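Local atomic coordinates of alpha-L-rhamnosidase (Klebsiella oxytoca, PDB entry 4XHC), a protein that hydrolyses the glycosidic bonds of terminal alpha-L-rhamnose residues in rhamnosides, as a two-domain glycoside hydrolase of family GH78. Residues A[115-124]-A[183-191]. Numbering follows the deposited sequence.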
ATOM      1  N   GLY A 115     -16.833  -0.857  19.234  1.00 61.22           N
ATOM      2  CA  GLY A 115     -16.527  -1.866  20.249  1.00 62.53           C
ATOM      3  C   GLY A 115     -15.609  -1.297  21.311  1.00 64.55           C
ATOM      4  O   GLY A 115     -15.886  -0.253  21.867  1.00 68.55           O
ATOM      5  N   SER A 116     -14.510  -1.978  21.605  1.00 67.11           N
ATOM      6  CA  SER A 116     -13.503  -1.447  22.538  1.00 68.36           C
ATOM      7  C   SER A 116     -12.670  -0.334  21.865  1.00 69.00           C
ATOM      8  O   SER A 116     -12.807  -0.084  20.648  1.00 69.55           O
ATOM      9  CB  SER A 116     -12.583  -2.576  23.051  1.00 69.10           C
ATOM     10  OG  SER A 116     -13.257  -3.432  23.963  1.00 68.81           O
ATOM     11  N   PRO A 117     -11.815   0.350  22.655  1.00 68.52           N
ATOM     12  CA  PRO A 117     -10.887   1.295  22.034  1.00 66.46           C
ATOM     13  C   PRO A 117      -9.939   0.546  21.111  1.00 65.11           C
ATOM     14  O   PRO A 117      -9.378  -0.464  21.534  1.00 65.93           O
ATOM     15  CB  PRO A 117     -10.121   1.881  23.226  1.00 67.63           C
ATOM     16  CG  PRO A 117     -10.987   1.627  24.421  1.00 69.44           C
ATOM     17  CD  PRO A 117     -11.724   0.361  24.130  1.00 69.28           C
ATOM     18  N   PRO A 118      -9.755   1.030  19.870  1.00 61.94           N
ATOM     19  CA  PRO A 118      -8.959   0.285  18.879  1.00 61.18           C
ATOM     20  C   PRO A 118      -7.483   0.082  19.279  1.00 60.54           C
ATOM     21  O   PRO A 118      -6.749   1.051  19.478  1.00 61.65           O
ATOM     22  CB  PRO A 118      -9.089   1.126  17.597  1.00 59.71           C
ATOM     23  CG  PRO A 118      -9.475   2.488  18.058  1.00 60.85           C
ATOM     24  CD  PRO A 118     -10.200   2.340  19.370  1.00 61.18           C
ATOM     25  N   ASP A 119      -7.061  -1.180  19.363  1.00 60.12           N
ATOM     26  CA  ASP A 119      -5.743  -1.537  19.903  1.00 58.94           C
ATOM     27  C   ASP A 119      -4.769  -2.102  18.867  1.00 54.49           C
ATOM     28  O   ASP A 119      -3.784  -2.735  19.230  1.00 54.70           O
ATOM     29  CB  ASP A 119      -5.891  -2.526  21.080  1.00 60.89           C
ATOM     30  CG  ASP A 119      -6.478  -3.866  20.659  1.00 60.98           C
ATOM     31  OD1 ASP A 119      -6.948  -3.967  19.507  1.00 61.07           O
ATOM     32  OD2 ASP A 119      -6.480  -4.808  21.483  1.00 62.13           O
ATOM     33  N   ALA A 120      -5.032  -1.867  17.590  1.00 51.64           N
ATOM     34  CA  ALA A 120      -4.095  -2.255  16.535  1.00 50.31           C
ATOM     35  C   ALA A 120      -4.427  -1.539  15.229  1.00 47.82           C
ATOM     36  O   ALA A 120      -5.538  -1.087  15.049  1.00 48.39           O
ATOM     37  CB  ALA A 120      -4.126  -3.763  16.335  1.00 50.23           C
ATOM     38  N   PRO A 121      -3.469  -1.449  14.304  1.00 46.84           N
ATOM     39  CA  PRO A 121      -3.808  -0.892  12.999  1.00 46.56           C
ATOM     40  C   PRO A 121      -4.915  -1.675  12.299  1.00 46.91           C
ATOM     41  O   PRO A 121      -5.079  -2.869  12.547  1.00 48.96           O
ATOM     42  CB  PRO A 121      -2.501  -1.028  12.198  1.00 46.48           C
ATOM     43  CG  PRO A 121      -1.432  -1.151  13.221  1.00 47.24           C
ATOM     44  CD  PRO A 121      -2.057  -1.854  14.386  1.00 47.51           C
ATOM     45  N   ALA A 122      -5.670  -1.005  11.442  1.00 45.91           N
ATOM     46  CA  ALA A 122      -6.655  -1.684  10.617  1.00 45.91           C
ATOM     47  C   ALA A 122      -6.068  -1.903   9.218  1.00 45.73           C
ATOM     48  O   ALA A 122      -5.700  -0.939   8.541  1.00 47.01           O
ATOM     49  CB  ALA A 122      -7.928  -0.862  10.541  1.00 46.36           C
ATOM     50  N   HIS A 123      -5.977  -3.161   8.797  1.00 43.44           N
ATOM     51  CA  HIS A 123      -5.374  -3.500   7.517  1.00 42.95           C
ATOM     52  C   HIS A 123      -6.469  -3.811   6.500  1.00 43.22           C
ATOM     53  O   HIS A 123      -7.211  -4.768   6.651  1.00 43.55           O
ATOM     54  CB  HIS A 123      -4.414  -4.682   7.705  1.00 43.53           C
ATOM     55  CG  HIS A 123      -3.839  -5.226   6.434  1.00 43.29           C
ATOM     56  ND1 HIS A 123      -3.289  -6.487   6.355  1.00 44.88           N
ATOM     57  CD2 HIS A 123      -3.731  -4.689   5.197  1.00 43.32           C
ATOM     58  CE1 HIS A 123      -2.866  -6.706   5.123  1.00 44.37           C
ATOM     59  NE2 HIS A 123      -3.119  -5.629   4.400  1.00 44.29           N
ATOM     60  N   LEU A 124      -6.562  -2.982   5.465  1.00 44.21           N
ATOM     61  CA  LEU A 124      -7.557  -3.149   4.419  1.00 45.26           C
ATOM     62  C   LEU A 124      -6.889  -3.467   3.108  1.00 45.15           C
ATOM     63  O   LEU A 124      -5.724  -3.160   2.913  1.00 43.53           O
ATOM     64  CB  LEU A 124      -8.344  -1.859   4.207  1.00 45.73           C
ATOM     65  CG  LEU A 124      -9.092  -1.272   5.387  1.00 47.45           C
ATOM     66  CD1 LEU A 124      -9.606   0.105   5.009  1.00 47.57           C
ATOM     67  CD2 LEU A 124     -10.233  -2.181   5.807  1.00 48.89           C
ATOM     68  N   VAL A 183      -8.070  -6.808  11.728  1.00 49.99           N
ATOM     69  CA  VAL A 183      -8.167  -5.956  12.897  1.00 51.08           C
ATOM     70  C   VAL A 183      -8.044  -6.948  14.051  1.00 53.57           C
ATOM     71  O   VAL A 183      -7.912  -8.145  13.803  1.00 56.00           O
ATOM     72  CB  VAL A 183      -9.511  -5.185  12.945  1.00 50.94           C
ATOM     73  CG1 VAL A 183      -9.553  -4.128  11.857  1.00 49.12           C
ATOM     74  CG2 VAL A 183     -10.705  -6.119  12.795  1.00 51.57           C
ATOM     75  N   SER A 184      -8.089  -6.497  15.297  1.00 54.96           N
ATOM     76  CA  SER A 184      -8.081  -7.449  16.408  1.00 56.85           C
ATOM     77  C   SER A 184      -9.508  -7.852  16.753  1.00 57.87           C
ATOM     78  O   SER A 184     -10.460  -7.277  16.231  1.00 58.27           O
ATOM     79  CB  SER A 184      -7.374  -6.862  17.624  1.00 57.25           C
ATOM     80  OG  SER A 184      -8.067  -5.725  18.081  1.00 58.75           O
ATOM     81  N   ARG A 185      -9.652  -8.826  17.646  1.00 70.57           N
ATOM     82  CA  ARG A 185     -10.974  -9.278  18.097  1.00 71.79           C
ATOM     83  C   ARG A 185     -11.685  -8.257  18.982  1.00 70.56           C
ATOM     84  O   ARG A 185     -12.904  -8.271  19.084  1.00 68.90           O
ATOM     85  CB  ARG A 185     -10.857 -10.624  18.813  1.00 76.02           C
ATOM     86  CG  ARG A 185     -10.708 -11.791  17.842  1.00 79.25           C
ATOM     87  CD  ARG A 185     -10.126 -13.001  18.560  1.00 84.30           C
ATOM     88  NE  ARG A 185      -9.326 -13.853  17.673  1.00 85.52           N
ATOM     89  CZ  ARG A 185      -8.756 -15.009  18.028  1.00 88.96           C
ATOM     90  NH1 ARG A 185      -8.911 -15.524  19.259  1.00 89.04           N
ATOM     91  NH2 ARG A 185      -8.033 -15.673  17.128  1.00 89.32           N
ATOM     92  N   LYS A 186     -10.924  -7.352  19.589  1.00 70.71           N
ATOM     93  CA  LYS A 186     -11.483  -6.325  20.479  1.00 70.13           C
ATOM     94  C   LYS A 186     -12.292  -5.200  19.794  1.00 67.22           C
ATOM     95  O   LYS A 186     -12.992  -4.459  20.481  1.00 64.70           O
ATOM     96  CB  LYS A 186     -10.358  -5.678  21.304  1.00 71.79           C
ATOM     97  CG  LYS A 186      -9.659  -6.619  22.275  1.00 73.56           C
ATOM     98  CD  LYS A 186      -9.170  -5.883  23.515  1.00 74.36           C
ATOM     99  CE  LYS A 186     -10.311  -5.636  24.489  1.00 75.59           C
ATOM    100  NZ  LYS A 186      -9.896  -4.772  25.628  1.00 76.89           N
ATOM    101  N   PHE A 187     -12.172  -5.033  18.473  1.00 65.32           N
ATOM    102  CA  PHE A 187     -12.909  -3.961  17.784  1.00 63.51           C
ATOM    103  C   PHE A 187     -13.251  -4.274  16.332  1.00 61.21           C
ATOM    104  O   PHE A 187     -12.673  -5.173  15.713  1.00 58.69           O
ATOM    105  CB  PHE A 187     -12.169  -2.610  17.893  1.00 63.41           C
ATOM    106  CG  PHE A 187     -11.021  -2.442  16.926  1.00 62.68           C
ATOM    107  CD1 PHE A 187      -9.734  -2.865  17.264  1.00 63.23           C
ATOM    108  CD2 PHE A 187     -11.220  -1.829  15.687  1.00 61.69           C
ATOM    109  CE1 PHE A 187      -8.671  -2.703  16.378  1.00 62.55           C
ATOM    110  CE2 PHE A 187     -10.165  -1.672  14.796  1.00 61.78           C
ATOM    111  CZ  PHE A 187      -8.886  -2.110  15.142  1.00 61.93           C
ATOM    112  N   ARG A 188     -14.208  -3.507  15.813  1.00 61.31           N
ATOM    113  CA  ARG A 188     -14.708  -3.659  14.454  1.00 61.38           C
ATOM    114  C   ARG A 188     -14.624  -2.340  13.704  1.00 60.41           C
ATOM    115  O   ARG A 188     -14.579  -1.272  14.307  1.00 62.07           O
ATOM    116  CB  ARG A 188     -16.151  -4.148  14.485  1.00 62.32           C
ATOM    117  CG  ARG A 188     -16.293  -5.562  15.022  1.00 63.72           C
ATOM    118  CD  ARG A 188     -17.728  -5.884  15.393  1.00 65.11           C
ATOM    119  NE  ARG A 188     -18.272  -4.948  16.381  1.00 67.07           N
ATOM    120  CZ  ARG A 188     -17.993  -4.952  17.690  1.00 68.33           C
ATOM    121  NH1 ARG A 188     -17.153  -5.839  18.213  1.00 69.34           N
ATOM    122  NH2 ARG A 188     -18.554  -4.051  18.486  1.00 67.86           N
ATOM    123  N   LEU A 189     -14.618  -2.430  12.384  1.00 59.59           N
ATOM    124  CA  LEU A 189     -14.484  -1.274  11.522  1.00 59.80           C
ATOM    125  C   LEU A 189     -15.830  -0.927  10.879  1.00 60.11           C
ATOM    126  O   LEU A 189     -16.620  -1.812  10.554  1.00 61.64           O
ATOM    127  CB  LEU A 189     -13.438  -1.564  10.451  1.00 59.54           C
ATOM    128  CG  LEU A 189     -12.912  -0.328   9.730  1.00 60.55           C
ATOM    129  CD1 LEU A 189     -12.097   0.552  10.666  1.00 61.59           C
ATOM    130  CD2 LEU A 189     -12.089  -0.738   8.528  1.00 60.70           C
ATOM    131  N   GLN A 190     -16.072   0.363  10.674  1.00 60.33           N
ATOM    132  CA  GLN A 190     -17.371   0.860  10.228  1.00 60.60           C
ATOM    133  C   GLN A 190     -17.175   2.044   9.286  1.00 59.46           C
ATOM    134  O   GLN A 190     -16.663   3.074   9.701  1.00 59.04           O
ATOM    135  CB  GLN A 190     -18.174   1.278  11.461  1.00 62.51           C
ATOM    136  CG  GLN A 190     -19.562   1.833  11.205  1.00 64.36           C
ATOM    137  CD  GLN A 190     -20.351   2.025  12.498  1.00 67.99           C
ATOM    138  OE1 GLN A 190     -19.790   2.271  13.580  1.00 69.72           O
ATOM    139  NE2 GLN A 190     -21.664   1.920  12.391  1.00 69.36           N
ATOM    140  N   PHE A 191     -17.576   1.894   8.025  1.00 58.89           N
ATOM    141  CA  PHE A 191     -17.461   2.970   7.039  1.00 58.90           C
ATOM    142  C   PHE A 191     -18.667   3.887   7.138  1.00 61.45           C
ATOM    143  O   PHE A 191     -19.782   3.412   7.305  1.00 63.37           O
ATOM    144  CB  PHE A 191     -17.380   2.393   5.638  1.00 58.15           C
ATOM    145  CG  PHE A 191     -16.120   1.627   5.384  1.00 57.49           C
ATOM    146  CD1 PHE A 191     -16.013   0.304   5.752  1.00 57.83           C
ATOM    147  CD2 PHE A 191     -15.029   2.245   4.801  1.00 57.23           C
ATOM    148  CE1 PHE A 191     -14.843  -0.394   5.533  1.00 57.19           C
ATOM    149  CE2 PHE A 191     -13.858   1.553   4.571  1.00 56.41           C
ATOM    150  CZ  PHE A 191     -13.766   0.230   4.939  1.00 56.69           C
TER
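F187 packs its ring against the proline-rich loop 116-121, with CB of P118 over the centre of the ring, 3.8 Å from the centroid and 2° off the ring normal, a CH-pi contact. Its CG sits between the backbone N and the carbonyl carbon (chi1 80°), setting the ring against the loop. There the carbonyl O of A120 comes within 3.5 Å of F187 CZ, while OD1 of D119 lies in the ring plane at the edge, 3.7 Å from CD1. The same OD1 accepts a hydrogen bond from OG of S184 on its syn lone pair, the side of the other carboxylate oxygen. D119 OD2 rests against the aliphatic chain of K186, 3.5 Å from K186 CD, the two side chains crossing nearly at right angles. K186 NZ is 5.4 Å from D119 OD2 and instead makes a salt bridge with D298 of the second subunit, which also takes a hydrogen bond from S116 OG; W150 of that subunit packs on A120 and P121. On the backbone, S116 N donates to K186 O (3.1 Å), just beyond the antiparallel, non-hydrogen-bonded pair G115-F187. K186 is the third residue of the type I turn from S184 to F187. The R188 chain bends at chi3, which brings R188 NH2 to 3.5 Å from G115 CA; its NE is salt-bridged to E88. Deeper in, A122 CB packs on CG1 of V183, and L124 and L189 meet tip to tip, CD2 to CD2 at 3.6 Å. The contact thus joins the two antiparallel sheets of the N-terminal beta domain at one end: loop 116-121 leads from strand 106-115 to strand 122-129, and turn 184-187 leads from strand 175-182 to strand 187-200, both crossing from one sheet to the other.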